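PDB 4RF6: arginine kinase from Anthopleura japonica, which catalyses the reversible transfer of a phosphate group from ATP to L-arginine, giving N(omega)-phospho-L-arginine and ADP. Local coordinates for residues A[470-475]-A[706-711]; A[477-482]-A[642-647]; A[636-641]-A[698-703]; A[664-669]-A[684-689]. All blocks are in the same frame, centred on the assembly; numbering follows the deposited sequence.

Contact 1 (A[470-475]-A[706-711])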
loop_
_atom_site.group_PDB
_atom_site.type_symbol
_atom_site.label_atom_id
_atom_site.label_comp_id
_atom_site.label_asym_id
_atom_site.label_seq_id
_atom_site.Cartn_x
_atom_site.Cartn_y
_atom_site.Cartn_z
ATOM N N PRO A 470 29.896 34.925 8.886
ATOM C CA PRO A 470 30.632 34.666 10.132
ATOM C C PRO A 470 29.646 34.376 11.270
ATOM O O PRO A 470 28.659 35.105 11.388
ATOM C CB PRO A 470 31.371 35.987 10.385
ATOM C CG PRO A 470 31.473 36.645 9.031
ATOM C CD PRO A 470 30.220 36.239 8.298
ATOM N N ASN A 471 29.899 33.345 12.077
ATOM C CA ASN A 471 28.928 32.880 13.078
ATOM C C ASN A 471 28.435 33.972 14.035
ATOM O O ASN A 471 29.225 34.616 14.721
ATOM C CB ASN A 471 29.490 31.692 13.870
ATOM C CG ASN A 471 28.406 30.904 14.594
ATOM O OD1 ASN A 471 27.216 31.023 14.284
ATOM N ND2 ASN A 471 28.815 30.091 15.561
ATOM N N LEU A 472 27.118 34.162 14.074
ATOM C CA LEU A 472 26.512 35.285 14.787
ATOM C C LEU A 472 26.600 35.208 16.308
ATOM O O LEU A 472 27.021 36.167 16.959
ATOM C CB LEU A 472 25.047 35.447 14.371
ATOM C CG LEU A 472 24.845 35.966 12.955
ATOM C CD1 LEU A 472 23.372 36.182 12.656
ATOM C CD2 LEU A 472 25.627 37.252 12.789
ATOM N N ASP A 473 26.199 34.070 16.867
ATOM C CA ASP A 473 26.014 33.941 18.310
ATOM C C ASP A 473 26.594 32.627 18.837
ATOM O O ASP A 473 25.845 31.747 19.258
ATOM C CB ASP A 473 24.515 34.026 18.630
ATOM C CG ASP A 473 24.226 34.057 20.121
ATOM O OD1 ASP A 473 25.166 34.288 20.906
ATOM O OD2 ASP A 473 23.050 33.852 20.499
ATOM N N PRO A 474 27.935 32.494 18.822
ATOM C CA PRO A 474 28.652 31.295 19.287
ATOM C C PRO A 474 28.208 30.758 20.654
ATOM O O PRO A 474 28.326 29.554 20.893
ATOM C CB PRO A 474 30.116 31.765 19.371
ATOM C CG PRO A 474 30.075 33.263 19.230
ATOM C CD PRO A 474 28.878 33.536 18.383
ATOM N N GLU A 475 27.707 31.631 21.524
ATOM C CA GLU A 475 27.306 31.232 22.873
ATOM C C GLU A 475 25.866 30.711 22.923
ATOM O O GLU A 475 25.465 30.057 23.889
ATOM C CB GLU A 475 27.466 32.407 23.847
ATOM C CG GLU A 475 28.851 33.073 23.841
ATOM C CD GLU A 475 29.000 34.144 22.763
ATOM O OE1 GLU A 475 28.058 34.322 21.959
ATOM O OE2 GLU A 475 30.060 34.811 22.722
ATOM N N GLY A 706 19.551 39.948 8.049
ATOM C CA GLY A 706 18.430 40.364 8.873
ATOM C C GLY A 706 18.617 40.029 10.338
ATOM O O GLY A 706 18.498 40.904 11.196
ATOM N N VAL A 707 18.915 38.762 10.620
ATOM C CA VAL A 707 19.159 38.294 11.986
ATOM C C VAL A 707 20.331 39.029 12.636
ATOM O O VAL A 707 20.309 39.320 13.839
ATOM C CB VAL A 707 19.385 36.765 12.023
ATOM C CG1 VAL A 707 19.803 36.304 13.405
ATOM C CG2 VAL A 707 18.111 36.029 11.598
ATOM N N LYS A 708 21.348 39.337 11.835
ATOM C CA LYS A 708 22.506 40.081 12.323
ATOM C C LYS A 708 22.073 41.431 12.892
ATOM O O LYS A 708 22.491 41.820 13.980
ATOM C CB LYS A 708 23.510 40.288 11.185
ATOM C CG LYS A 708 24.843 40.920 11.598
ATOM C CD LYS A 708 25.728 41.100 10.367
ATOM C CE LYS A 708 27.203 41.182 10.719
ATOM N NZ LYS A 708 27.519 42.344 11.589
ATOM N N LYS A 709 21.219 42.136 12.157
ATOM C CA LYS A 709 20.726 43.432 12.613
ATOM C C LYS A 709 19.813 43.317 13.833
ATOM O O LYS A 709 19.812 44.195 14.698
ATOM C CB LYS A 709 20.023 44.168 11.472
ATOM C CG LYS A 709 20.965 44.539 10.338
ATOM C CD LYS A 709 20.390 45.635 9.466
ATOM C CE LYS A 709 21.478 46.254 8.600
ATOM N NZ LYS A 709 20.997 47.455 7.855
ATOM N N LEU A 710 19.029 42.242 13.896
ATOM C CA LEU A 710 18.195 41.984 15.067
ATOM C C LEU A 710 19.081 41.724 16.280
ATOM O O LEU A 710 18.761 42.140 17.396
ATOM C CB LEU A 710 17.263 40.791 14.821
ATOM C CG LEU A 710 16.279 40.950 13.659
ATOM C CD1 LEU A 710 15.426 39.705 13.498
ATOM C CD2 LEU A 710 15.407 42.177 13.868
ATOM N N LEU A 711 20.204 41.047 16.057
ATOM C CA LEU A 711 21.146 40.763 17.134
ATOM C C LEU A 711 21.832 42.025 17.638
ATOM O O LEU A 711 22.066 42.179 18.843
ATOM C CB LEU A 711 22.199 39.747 16.693
ATOM C CG LEU A 711 21.857 38.292 16.981
ATOM C CD1 LEU A 711 23.085 37.406 16.862
ATOM C CD2 LEU A 711 21.250 38.174 18.361
#
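V707 is the first residue of the helix segment 706-711 to meet the loop segment 470-475. V707 CG1 touches L472 CD1 at 3.6 Å, and the two side chains cross obliquely. CG1 stands anti to the backbone N (chi1 173°), on the side of the carbonyl carbon. V707 CB lies a little farther from the same leucine methyl.

K708 comes next and meets the other branch of L472. Here the side chains cross at about a right angle. L472 CD2 lies 3.9 Å from K708 CG and 4.0 Å from K708 CB. L472 CD1 also reaches the helix backbone, 3.8 Å from K708 N. The lysine gives only the near part of its chain to the contact. Its end leads away, and NZ forms a salt bridge with E712.

This is a loop packed against a helix in the second repeat of the double-domain enzyme. The loop links helix 438-448 to strand 479-488, and the helix, 696-714, is the last of the chain. L472, V707 and L711 also touch I479 of that strand, so apolar groups from loop, helix and sheet meet here.

L711 lies one turn after V707, and its N bonds to V707 O at 2.8 Å. L711 CD1 rests 3.7 Å from L472 CB and 4.1 Å from D473 CB. No hydrogen bond joins the two segments. D473 offers its CB to the leucine but spends its carboxylate on its own side of the contact: OD2 accepts from the backbone N of both Y478 and I479.

Contact 2 (A[477-482]-A[642-647]); sequences TYIRST and VHVKIP
Y478 O takes one hydrogen bond across the contact, from K645 N at 2.8 Å, with an N-H...O angle of 159°. V644 CA adds a CA-H...O contact to the same oxygen at 3.2 Å, and V644 CG2 packs against it. H643 O takes a bond from R480 N at 2.8 Å. H643 N in turn donates to S481 O at 3.0 Å.

R480 and S481 therefore both face H643, which makes a classic beta bulge. The strands run antiparallel: the N-to-C directions of 479-482 and 642-645 differ by 175°. I479 with V644 and T482 with V642 are non-hydrogen-bonded pairs on one face of the sheet. I479 CG1 meets V644 CG2 at 3.6 Å, while its CG2 branch turns to V642 CG1.

On the other face, S481 OG sits between its backbone N and carbonyl carbon (chi1 65°), which brings it close to CB and CG of H643. At the bulge, R480 CD passes 3.7 Å from K645 CE. K645 is extended beyond CG, and its NZ donates to a water that also bonds T477 O. R480 NH1 bonds G476 O.

The two strands are central in the eight-stranded antiparallel sheet. Strand 587-594 lies beyond 479-488, and strand 683-688 beyond 638-645. Helix 598-616 touches T482, and helix 696-714 touches Y478.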
loop_
_atom_site.group_PDB
_atom_site.type_symbol
_atom_site.label_atom_id
_atom_site.label_comp_id
_atom_site.label_asym_id
_atom_site.label_seq_id
_atom_site.Cartn_x
_atom_site.Cartn_y
_atom_site.Cartn_z
ATOM N N THR A 477 23.314 32.565 23.226
ATOM C CA THR A 477 22.617 33.424 24.175
ATOM C C THR A 477 21.269 33.858 23.604
ATOM O O THR A 477 20.257 33.906 24.311
ATOM C CB THR A 477 23.457 34.675 24.492
ATOM O OG1 THR A 477 24.758 34.277 24.946
ATOM C CG2 THR A 477 22.782 35.531 25.562
ATOM N N TYR A 478 21.268 34.158 22.309
ATOM C CA TYR A 478 20.083 34.660 21.636
ATOM C C TYR A 478 19.571 33.676 20.589
ATOM O O TYR A 478 18.363 33.414 20.513
ATOM C CB TYR A 478 20.382 36.021 21.002
ATOM C CG TYR A 478 20.912 37.026 21.997
ATOM C CD1 TYR A 478 22.271 37.298 22.084
ATOM C CD2 TYR A 478 20.051 37.686 22.865
ATOM C CE1 TYR A 478 22.759 38.207 23.007
ATOM C CE2 TYR A 478 20.522 38.594 23.784
ATOM C CZ TYR A 478 21.878 38.853 23.853
ATOM O OH TYR A 478 22.346 39.762 24.773
ATOM N N ILE A 479 20.483 33.130 19.787
ATOM C CA ILE A 479 20.094 32.177 18.753
ATOM C C ILE A 479 20.180 30.745 19.263
ATOM O O ILE A 479 21.270 30.237 19.525
ATOM C CB ILE A 479 20.931 32.339 17.472
ATOM C CG1 ILE A 479 20.830 33.775 16.959
ATOM C CG2 ILE A 479 20.445 31.366 16.413
ATOM C CD1 ILE A 479 21.808 34.127 15.838
ATOM N N ARG A 480 19.024 30.095 19.391
ATOM C CA ARG A 480 18.957 28.762 19.986
ATOM C C ARG A 480 19.125 27.629 18.972
ATOM O O ARG A 480 19.722 26.597 19.290
ATOM C CB ARG A 480 17.651 28.591 20.769
ATOM C CG ARG A 480 17.429 29.651 21.847
ATOM C CD ARG A 480 17.939 29.209 23.224
ATOM N NE ARG A 480 19.396 29.155 23.326
ATOM C CZ ARG A 480 20.072 28.107 23.789
ATOM N NH1 ARG A 480 21.399 28.138 23.856
ATOM N NH2 ARG A 480 19.419 27.023 24.187
ATOM N N SER A 481 18.597 27.813 17.760
ATOM C CA SER A 481 18.715 26.787 16.719
ATOM C C SER A 481 18.577 27.367 15.302
ATOM O O SER A 481 18.016 28.450 15.115
ATOM C CB SER A 481 17.699 25.655 16.947
ATOM O OG SER A 481 16.364 26.112 16.815
ATOM N N THR A 482 19.097 26.639 14.315
ATOM C CA THR A 482 19.095 27.096 12.927
ATOM C C THR A 482 18.702 25.937 12.022
ATOM O O THR A 482 19.255 24.843 12.147
ATOM C CB THR A 482 20.482 27.626 12.510
ATOM O OG1 THR A 482 20.808 28.784 13.289
ATOM C CG2 THR A 482 20.488 28.009 11.038
ATOM N N VAL A 642 15.215 30.388 11.906
ATOM C CA VAL A 642 16.121 30.700 13.002
ATOM C C VAL A 642 15.311 30.951 14.268
ATOM O O VAL A 642 14.429 31.815 14.284
ATOM C CB VAL A 642 16.999 31.934 12.683
ATOM C CG1 VAL A 642 17.574 32.526 13.960
ATOM C CG2 VAL A 642 18.111 31.563 11.715
ATOM N N HIS A 643 15.597 30.177 15.315
ATOM C CA HIS A 643 14.926 30.336 16.601
ATOM C C HIS A 643 15.743 31.284 17.470
ATOM O O HIS A 643 16.869 30.959 17.845
ATOM C CB HIS A 643 14.795 28.980 17.303
ATOM C CG HIS A 643 13.726 28.099 16.735
ATOM N ND1 HIS A 643 13.249 26.989 17.399
ATOM C CD2 HIS A 643 13.042 28.163 15.568
ATOM C CE1 HIS A 643 12.317 26.406 16.665
ATOM N NE2 HIS A 643 12.172 27.099 15.549
ATOM N N VAL A 644 15.184 32.449 17.791
ATOM C CA VAL A 644 15.972 33.493 18.439
ATOM C C VAL A 644 15.167 34.319 19.459
ATOM O O VAL A 644 13.976 34.593 19.258
ATOM C CB VAL A 644 16.643 34.394 17.373
ATOM C CG1 VAL A 644 15.615 35.239 16.671
ATOM C CG2 VAL A 644 17.721 35.258 17.985
ATOM N N LYS A 645 15.819 34.690 20.565
ATOM C CA LYS A 645 15.168 35.447 21.635
ATOM C C LYS A 645 15.383 36.938 21.444
ATOM O O LYS A 645 16.477 37.447 21.682
ATOM C CB LYS A 645 15.726 35.040 22.995
ATOM C CG LYS A 645 15.637 33.563 23.295
ATOM C CD LYS A 645 16.095 33.306 24.715
ATOM C CE LYS A 645 16.110 31.832 25.028
ATOM N NZ LYS A 645 16.317 31.619 26.484
ATOM N N ILE A 646 14.342 37.644 21.019
ATOM C CA ILE A 646 14.503 39.035 20.611
ATOM C C ILE A 646 13.414 39.979 21.188
ATOM O O ILE A 646 12.669 40.616 20.438
ATOM C CB ILE A 646 14.592 39.113 19.050
ATOM C CG1 ILE A 646 15.660 38.159 18.513
ATOM C CG2 ILE A 646 14.973 40.478 18.575
ATOM C CD1 ILE A 646 17.091 38.598 18.815
ATOM N N PRO A 647 13.316 40.072 22.533
ATOM C CA PRO A 647 12.311 40.965 23.130
ATOM C C PRO A 647 12.573 42.442 22.833
ATOM O O PRO A 647 11.635 43.165 22.479
ATOM C CB PRO A 647 12.459 40.704 24.632
ATOM C CG PRO A 647 13.064 39.343 24.726
ATOM C CD PRO A 647 13.999 39.265 23.562
HETATM O O HOH W 1 19.232 32.477 26.533
#

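Contact 3 (A[636-641]-A[698-703]); sequences TGMRAS and QCVQDM
M638, A640, C699, V700 and M703 meet here without any aromatic ring or other flat side chain. M703 CE lies 3.7 Å from the backbone O of A640. Sulfur atoms and aliphatic groups make up the rest.

M638 SD lies 3.6 Å from C699 SG. The same SD is 4.1 Å from C699 CB and 4.1 Å from V700 CG2, so it rests against two successive helix residues. The methionine runs straight out from the strand: CG is anti to the backbone N (chi1 174°), and the chain bends only at its last torsion. C699 SG, anti to its own N, is carried toward M638 SD. A640 has only CB to offer. It stands 4.5 Å from C699 SG and 4.4 Å from M703 CE, a looser fit.

This is helix-on-sheet packing. Helix 696-714 lies on one face of the large antiparallel sheet of the C-terminal catalytic domain in the second repeat. Strand 638-641 and helix segment 698-703 run almost the same way, with axes 19° apart and 9.5 Å at closest approach. M638 and A640, alternate residues of the strand, point toward the helix, while R639 and S641 point away. C699 and M703, one turn apart, point toward the strand.

No hydrogen bond crosses the interface. The strand is entered through an ST turn, in which M638 N donates to T636 OG1 at 3.1 Å. M638 also touches F602 of helix 598-616, as does V700. R639, on the far face, forms a salt bridge with D685.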
loop_
_atom_site.group_PDB
_atom_site.type_symbol
_atom_site.label_atom_id
_atom_site.label_comp_id
_atom_site.label_asym_id
_atom_site.label_seq_id
_atom_site.Cartn_x
_atom_site.Cartn_y
_atom_site.Cartn_z
ATOM N N THR A 636 12.922 28.341 -4.802
ATOM C CA THR A 636 13.918 27.696 -3.953
ATOM C C THR A 636 13.332 26.496 -3.216
ATOM O O THR A 636 14.075 25.635 -2.728
ATOM C CB THR A 636 14.403 28.662 -2.884
ATOM O OG1 THR A 636 13.280 29.048 -2.081
ATOM C CG2 THR A 636 15.022 29.890 -3.518
ATOM N N GLY A 637 12.004 26.465 -3.099
ATOM C CA GLY A 637 11.320 25.461 -2.298
ATOM C C GLY A 637 11.832 25.446 -0.869
ATOM O O GLY A 637 11.750 24.429 -0.166
ATOM N N MET A 638 12.368 26.583 -0.440
ATOM C CA MET A 638 13.141 26.643 0.797
ATOM C C MET A 638 12.359 27.239 1.962
ATOM O O MET A 638 11.589 28.186 1.791
ATOM C CB MET A 638 14.421 27.460 0.574
ATOM C CG MET A 638 15.240 27.704 1.848
ATOM S SD MET A 638 16.788 28.598 1.548
ATOM C CE MET A 638 17.765 27.339 0.734
ATOM N N ARG A 639 12.538 26.658 3.143
ATOM C CA ARG A 639 12.202 27.364 4.366
ATOM C C ARG A 639 13.429 27.422 5.264
ATOM O O ARG A 639 13.889 26.396 5.774
ATOM C CB ARG A 639 11.038 26.708 5.107
ATOM C CG ARG A 639 10.568 27.533 6.306
ATOM C CD ARG A 639 9.409 26.883 7.049
ATOM N NE ARG A 639 9.663 26.864 8.487
ATOM C CZ ARG A 639 9.320 27.838 9.324
ATOM N NH1 ARG A 639 8.688 28.916 8.877
ATOM N NH2 ARG A 639 9.604 27.732 10.613
ATOM N N ALA A 640 13.962 28.625 5.448
ATOM C CA ALA A 640 15.067 28.842 6.374
ATOM C C ALA A 640 14.495 29.347 7.689
ATOM O O ALA A 640 13.693 30.286 7.700
ATOM C CB ALA A 640 16.055 29.844 5.799
ATOM N N SER A 641 14.895 28.731 8.799
ATOM C CA SER A 641 14.302 29.060 10.091
ATOM C C SER A 641 15.379 29.311 11.144
ATOM O O SER A 641 16.349 28.559 11.248
ATOM C CB SER A 641 13.357 27.940 10.541
ATOM O OG SER A 641 12.632 28.296 11.704
ATOM N N GLN A 698 20.847 33.715 -1.964
ATOM C CA GLN A 698 20.359 35.043 -1.612
ATOM C C GLN A 698 19.438 34.985 -0.405
ATOM O O GLN A 698 19.470 35.865 0.454
ATOM C CB GLN A 698 19.657 35.692 -2.806
ATOM C CG GLN A 698 20.637 36.170 -3.877
ATOM C CD GLN A 698 19.944 36.697 -5.117
ATOM O OE1 GLN A 698 19.050 36.053 -5.668
ATOM N NE2 GLN A 698 20.355 37.879 -5.564
ATOM N N CYS A 699 18.619 33.942 -0.352
ATOM C CA CYS A 699 17.701 33.732 0.756
ATOM C C CYS A 699 18.464 33.550 2.067
ATOM O O CYS A 699 18.147 34.183 3.078
ATOM C CB CYS A 699 16.820 32.514 0.480
ATOM S SG CYS A 699 15.784 32.028 1.885
ATOM N N VAL A 700 19.488 32.701 2.043
ATOM C CA VAL A 700 20.301 32.450 3.232
ATOM C C VAL A 700 21.077 33.702 3.631
ATOM O O VAL A 700 21.194 34.028 4.817
ATOM C CB VAL A 700 21.270 31.274 3.007
ATOM C CG1 VAL A 700 22.197 31.106 4.190
ATOM C CG2 VAL A 700 20.490 29.982 2.756
ATOM N N GLN A 701 21.608 34.412 2.640
ATOM C CA GLN A 701 22.337 35.645 2.932
ATOM C C GLN A 701 21.401 36.687 3.548
ATOM O O GLN A 701 21.772 37.369 4.506
ATOM C CB GLN A 701 22.997 36.205 1.669
ATOM C CG GLN A 701 23.891 37.408 1.939
ATOM C CD GLN A 701 25.166 37.042 2.685
ATOM O OE1 GLN A 701 26.061 36.403 2.126
ATOM N NE2 GLN A 701 25.262 37.450 3.953
ATOM N N ASP A 702 20.194 36.807 2.990
ATOM C CA ASP A 702 19.170 37.703 3.530
ATOM C C ASP A 702 18.840 37.373 4.980
ATOM O O ASP A 702 18.687 38.268 5.822
ATOM C CB ASP A 702 17.887 37.596 2.711
ATOM C CG ASP A 702 17.950 38.377 1.420
ATOM O OD1 ASP A 702 18.862 39.216 1.285
ATOM O OD2 ASP A 702 17.073 38.159 0.553
ATOM N N MET A 703 18.708 36.083 5.267
ATOM C CA MET A 703 18.384 35.647 6.625
ATOM C C MET A 703 19.512 36.011 7.572
ATOM O O MET A 703 19.277 36.489 8.685
ATOM C CB MET A 703 18.126 34.139 6.673
ATOM C CG MET A 703 17.887 33.605 8.078
ATOM S SD MET A 703 16.412 34.313 8.841
ATOM C CE MET A 703 15.169 33.694 7.705
#

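Contact 4 (A[664-669]-A[684-689]); sequences IQARGI and FDISNR
Backbone hydrogen bonds join Q665 to S687 and R667 to D685. Q665 N donates to S687 O at 2.9 Å, and S687 N returns a bond to Q665 O. R667 N donates to D685 O at 2.7 Å. The return bond from D685 N to R667 O is modelled very short, so its exact length is doubtful. CA-H...O contacts fill the spaces between these bonds, such as A666 CA to D685 O at 3.2 Å.

The side-chain polar link is slight. Q665 NE2 donates to S687 OG at 3.4 Å, a weak bond. Q665 CG sits in the crowded position between N and carbonyl carbon (chi1 61°), which lays it 3.4 Å from the same OG. N688 OD1 accepts from A640 N of the neighbouring strand.

The strands pair antiparallel without a bulge, their axes 155° apart, though the side chains of I664 and N688 diverge. Strand 664-668 is an outermost strand of the eight-stranded sheet, and 683-688 lies between it and 638-645.

Apolar contacts lie on the face of A666, F684 and I686. A666 CB is 4.1 Å from I686 CD1 and lies obliquely to the F684 ring. At the strand start, I664 CD1 also reaches I686 CG2 at 3.9 Å. Both isoleucines touch M703 of helix 696-714. Past the end of strand 684-688, R689 CG rests 3.8 Å from Q665 CB.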
loop_
_atom_site.group_PDB
_atom_site.type_symbol
_atom_site.label_atom_id
_atom_site.label_comp_id
_atom_site.label_asym_id
_atom_site.label_seq_id
_atom_site.Cartn_x
_atom_site.Cartn_y
_atom_site.Cartn_z
ATOM N N ILE A 664 12.005 38.765 5.652
ATOM C CA ILE A 664 11.848 37.767 6.702
ATOM C C ILE A 664 10.648 38.123 7.581
ATOM O O ILE A 664 10.157 39.257 7.546
ATOM C CB ILE A 664 13.129 37.624 7.547
ATOM C CG1 ILE A 664 13.558 38.975 8.131
ATOM C CG2 ILE A 664 14.265 37.054 6.700
ATOM C CD1 ILE A 664 14.829 38.894 8.974
ATOM N N GLN A 665 10.164 37.146 8.344
ATOM C CA GLN A 665 9.017 37.341 9.221
ATOM C C GLN A 665 9.287 36.598 10.522
ATOM O O GLN A 665 9.931 35.546 10.524
ATOM C CB GLN A 665 7.741 36.803 8.566
ATOM C CG GLN A 665 7.799 35.307 8.283
ATOM C CD GLN A 665 6.578 34.791 7.551
ATOM O OE1 GLN A 665 5.518 35.423 7.556
ATOM N NE2 GLN A 665 6.720 33.630 6.912
ATOM N N ALA A 666 8.811 37.143 11.634
ATOM C CA ALA A 666 9.069 36.520 12.925
ATOM C C ALA A 666 7.774 36.006 13.526
ATOM O O ALA A 666 6.782 36.733 13.573
ATOM C CB ALA A 666 9.739 37.503 13.868
ATOM N N ARG A 667 7.776 34.756 13.977
ATOM C CA ARG A 667 6.618 34.196 14.669
ATOM C C ARG A 667 7.045 33.494 15.962
ATOM O O ARG A 667 8.168 32.996 16.069
ATOM C CB ARG A 667 5.811 33.276 13.744
ATOM C CG ARG A 667 5.372 33.970 12.458
ATOM C CD ARG A 667 4.120 33.366 11.836
ATOM N NE ARG A 667 3.295 34.394 11.201
ATOM C CZ ARG A 667 2.450 34.175 10.198
ATOM N NH1 ARG A 667 2.316 32.956 9.691
ATOM N NH2 ARG A 667 1.741 35.177 9.693
ATOM N N GLY A 668 6.148 33.463 16.944
ATOM C CA GLY A 668 6.527 33.091 18.297
ATOM C C GLY A 668 6.489 31.618 18.656
ATOM O O GLY A 668 5.774 30.828 18.039
ATOM N N ILE A 669 7.277 31.255 19.665
ATOM C CA ILE A 669 7.258 29.908 20.225
ATOM C C ILE A 669 7.170 29.977 21.746
ATOM O O ILE A 669 6.575 30.902 22.302
ATOM C CB ILE A 669 8.507 29.099 19.825
ATOM C CG1 ILE A 669 8.670 29.075 18.305
ATOM C CG2 ILE A 669 8.427 27.680 20.376
ATOM C CD1 ILE A 669 10.011 28.558 17.843
ATOM N N PHE A 684 11.661 33.375 19.098
ATOM C CA PHE A 684 10.906 33.709 17.906
ATOM C C PHE A 684 11.407 32.839 16.764
ATOM O O PHE A 684 12.608 32.568 16.659
ATOM C CB PHE A 684 11.086 35.187 17.546
ATOM C CG PHE A 684 10.509 36.148 18.559
ATOM C CD1 PHE A 684 9.409 36.927 18.235
ATOM C CD2 PHE A 684 11.075 36.289 19.820
ATOM C CE1 PHE A 684 8.874 37.820 19.150
ATOM C CE2 PHE A 684 10.545 37.179 20.745
ATOM C CZ PHE A 684 9.441 37.947 20.407
ATOM N N ASP A 685 10.485 32.377 15.926
ATOM C CA ASP A 685 10.866 31.728 14.684
ATOM C C ASP A 685 11.025 32.807 13.629
ATOM O O ASP A 685 10.052 33.465 13.262
ATOM C CB ASP A 685 9.800 30.734 14.230
ATOM C CG ASP A 685 10.174 30.032 12.933
ATOM O OD1 ASP A 685 10.116 30.673 11.863
ATOM O OD2 ASP A 685 10.519 28.834 12.985
ATOM N N ILE A 686 12.252 32.994 13.151
ATOM C CA ILE A 686 12.506 33.891 12.036
ATOM C C ILE A 686 12.589 33.051 10.777
ATOM O O ILE A 686 13.424 32.148 10.689
ATOM C CB ILE A 686 13.840 34.626 12.199
ATOM C CG1 ILE A 686 14.001 35.115 13.634
ATOM C CG2 ILE A 686 13.956 35.767 11.172
ATOM C CD1 ILE A 686 13.730 36.589 13.818
ATOM N N SER A 687 11.732 33.338 9.801
ATOM C CA SER A 687 11.726 32.565 8.566
ATOM C C SER A 687 11.675 33.459 7.332
ATOM O O SER A 687 11.273 34.619 7.408
ATOM C CB SER A 687 10.548 31.588 8.556
ATOM O OG SER A 687 9.312 32.279 8.572
ATOM N N ASN A 688 12.081 32.912 6.190
ATOM C CA ASN A 688 12.040 33.656 4.938
ATOM C C ASN A 688 10.604 33.805 4.430
ATOM O O ASN A 688 9.788 32.893 4.582
ATOM C CB ASN A 688 12.883 32.941 3.888
ATOM C CG ASN A 688 12.348 31.558 3.573
ATOM O OD1 ASN A 688 12.391 30.653 4.418
ATOM N ND2 ASN A 688 11.823 31.388 2.367
ATOM N N ARG A 689 10.302 34.946 3.816
ATOM C CA ARG A 689 8.962 35.184 3.277
ATOM C C ARG A 689 8.817 34.740 1.820
ATOM O O ARG A 689 7.725 34.353 1.385
ATOM C CB ARG A 689 8.580 36.661 3.413
ATOM C CG ARG A 689 8.219 37.093 4.834
ATOM C CD ARG A 689 6.886 37.832 4.851
ATOM N NE ARG A 689 7.036 39.286 4.821
ATOM C CZ ARG A 689 6.196 40.117 4.207
ATOM N NH1 ARG A 689 5.144 39.643 3.550
ATOM N NH2 ARG A 689 6.411 41.425 4.241
HETATM O O HOH W 2 8.595 40.822 5.972
#

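All four contacts lie in the second repeat. Contacts 1 and 3 are buried and use different turns of helix 696-714. Both are apolar, without a hydrogen bond across, as suits a helix laid on a loop or sheet. Contacts 2 and 4 are partly buried strand pairs carried by backbone hydrogen bonds. Contact 2 is central in the sheet and bulged. Contact 4 is at the sheet edge and has no bulge. Strand 638-645 serves contacts 2 and 3, and bonds directly to strand 683-688 of contact 4. Contacts 1 and 2 touch where L711 packs on Y478. I686 of contact 4 packs on L710 and V707.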